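Particle-associated lyase (Acinetobacter bacteriophage AP22, PDB 4Y9V) degrades the capsular polysaccharide of Acinetobacter baumannii as the trimeric tailspike of the phage, probably through its pectin lyase-like domain. Local coordinates at the interface of chains A and B. Residues are numbered along the deposited sequence; one frame, centred on the assembly and turned at random. Chains: chain A/B, Particle-associated lyase.

The interface of chains A and B. Residues chain A 328, 351, 368, 371; chain B 136, 190.
B:Arg190 lies with its aliphatic stem over A:Tyr368 and its guanidinium against A:Asn351, at a subunit boundary of the tailspike trimer where chain A contributes part of its pectin lyase-like beta-helix. The methylene CG of B:Arg190 stands 3.8 Å from the centroid of the A:Tyr368 ring, over one face and displaced toward the rim, a CH-pi contact. The two side chains run antiparallel, and the ring and guanidinium planes differ by 28°. A bend at chi2 of B:Arg190 (-68°), followed by an extended chi3, carries the head group beyond the ring. There NH2 comes within 3.5 Å of the methylene CB of A:Asn351; the side chains cross nearly perpendicularly, with amide and guanidinium planes 46° apart. Within chain B, the amide NE2 of B:Gln136 sits over the centre of a guanidinium face, 3.5 Å above its plane.

Water molecules link the two chains among the residues described here. At the guanidinium edge, water 2 lies in plane and accepts from NE and NH2 of B:Arg190, the NH2 bond being the straighter. The same water is 2.7 Å from the carboxylate OE2 of A:Glu371, bridging two groups of opposite expected charge that do not touch directly. Water 1 bonds NH2 of B:Arg190 at 2.9 Å and also meets the amide OE1 of B:Gln136 at 2.8 Å, joining both residues to the backbone O of A:Glu328.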
ATOM      1  N   GLU A 328       6.818   5.934  25.740  0.74  4.92           N
ATOM      2  CA  GLU A 328       7.380   5.285  26.948  0.74  5.39           C
ATOM      3  C   GLU A 328       6.295   4.919  27.941  0.74  5.23           C
ATOM      4  O   GLU A 328       6.338   3.810  28.524  0.74  6.63           O
ATOM      5  CB  GLU A 328       8.391   6.282  27.559  0.74  6.46           C
ATOM      6  CG  GLU A 328       8.989   5.785  28.882  0.74  5.84           C
ATOM      7  CD  GLU A 328       8.239   6.231  30.106  0.74  6.07           C
ATOM      8  OE1 GLU A 328       7.909   7.436  30.174  0.74  7.25           O
ATOM      9  OE2 GLU A 328       8.134   5.411  31.045  0.74  9.05           O
ATOM     10  N   ASN A 351       3.423   0.926  19.491  1.00  4.50           N
ATOM     11  CA  ASN A 351       2.762   0.330  20.663  1.00  4.49           C
ATOM     12  C   ASN A 351       1.431   1.063  20.837  1.00  4.52           C
ATOM     13  O   ASN A 351       1.422   2.281  21.049  1.00  5.11           O
ATOM     14  CB  ASN A 351       3.604   0.403  21.930  1.00  4.74           C
ATOM     15  CG  ASN A 351       4.025   1.796  22.356  1.00  5.17           C
ATOM     16  OD1 ASN A 351       4.738   2.480  21.613  1.00  5.73           O
ATOM     17  ND2 ASN A 351       3.621   2.210  23.526  1.00  7.32           N
ATOM     18  N   TYR A 368       1.637  -3.282  18.655  0.51  4.94           N
ATOM     19  CA  TYR A 368       1.831  -3.962  19.920  0.51  4.56           C
ATOM     20  C   TYR A 368       0.719  -3.608  20.914  0.51  4.44           C
ATOM     21  O   TYR A 368       0.323  -2.454  21.059  0.51  5.43           O
ATOM     22  CB  TYR A 368       3.177  -3.622  20.568  0.51  5.68           C
ATOM     23  CG  TYR A 368       4.355  -4.083  19.753  0.51  5.45           C
ATOM     24  CD1 TYR A 368       4.858  -5.361  19.778  0.51  5.86           C
ATOM     25  CD2 TYR A 368       4.967  -3.157  18.947  0.51  8.49           C
ATOM     26  CE1 TYR A 368       5.960  -5.764  18.991  0.51  6.85           C
ATOM     27  CE2 TYR A 368       6.041  -3.499  18.167  0.51 10.09           C
ATOM     28  CZ  TYR A 368       6.516  -4.793  18.191  0.51  8.98           C
ATOM     29  OH  TYR A 368       7.615  -5.120  17.424  0.51 13.00           O
ATOM     30  N   GLU A 371       0.046  -2.433  27.782  1.00  5.02           N
ATOM     31  CA  GLU A 371       0.020  -3.185  29.031  1.00  5.49           C
ATOM     32  C   GLU A 371      -1.378  -3.297  29.595  1.00  5.38           C
ATOM     33  O   GLU A 371      -1.748  -4.320  30.193  1.00  6.66           O
ATOM     34  CB  GLU A 371       0.973  -2.589  30.062  1.00  6.13           C
ATOM     35  CG  GLU A 371       2.445  -2.601  29.619  1.00  7.17           C
ATOM     36  CD  GLU A 371       2.941  -3.989  29.302  1.00  8.89           C
ATOM     37  OE1 GLU A 371       2.913  -4.875  30.198  1.00 13.65           O
ATOM     38  OE2 GLU A 371       3.281  -4.300  28.161  1.00 10.49           O
TER
ATOM     39  N   GLN B 136      10.022  -4.302  27.170  1.00  5.74           N
ATOM     40  CA  GLN B 136      10.397  -2.921  26.860  1.00  5.69           C
ATOM     41  C   GLN B 136      11.466  -2.424  27.834  1.00  5.63           C
ATOM     42  O   GLN B 136      11.713  -1.217  27.913  1.00  5.89           O
ATOM     43  CB  GLN B 136       9.214  -1.972  26.822  1.00  5.74           C
ATOM     44  CG  GLN B 136       8.497  -1.806  28.158  1.00  6.48           C
ATOM     45  CD  GLN B 136       7.243  -0.960  28.021  1.00  6.24           C
ATOM     46  OE1 GLN B 136       7.328   0.244  27.747  1.00  6.68           O
ATOM     47  NE2 GLN B 136       6.090  -1.550  28.130  1.00  7.70           N
ATOM     48  N   ARG B 190       9.504  -2.536  21.515  1.00  6.22           N
ATOM     49  CA  ARG B 190       9.418  -3.850  22.106  1.00  6.15           C
ATOM     50  C   ARG B 190      10.515  -4.713  21.498  1.00  6.25           C
ATOM     51  O   ARG B 190      10.914  -4.558  20.329  1.00  8.13           O
ATOM     52  CB  ARG B 190       8.023  -4.516  21.891  1.00  7.08           C
ATOM     53  CG  ARG B 190       6.875  -3.677  22.422  1.00  6.97           C
ATOM     54  CD  ARG B 190       6.897  -3.585  23.964  1.00  6.49           C
ATOM     55  NE  ARG B 190       5.772  -2.784  24.472  1.00  6.28           N
ATOM     56  CZ  ARG B 190       5.766  -1.449  24.586  1.00  5.41           C
ATOM     57  NH1 ARG B 190       6.831  -0.743  24.274  1.00  6.04           N
ATOM     58  NH2 ARG B 190       4.679  -0.843  25.011  1.00  6.19           N
TER
HETATM   59  O   HOH W   1       5.367   1.628  26.367  1.00  6.04           O
HETATM   60  O   HOH W   2       2.923  -2.803  25.937  1.00  8.56           O
HETATM   61  O   HOH W   3       9.266  -6.492  18.559  1.00 14.15           O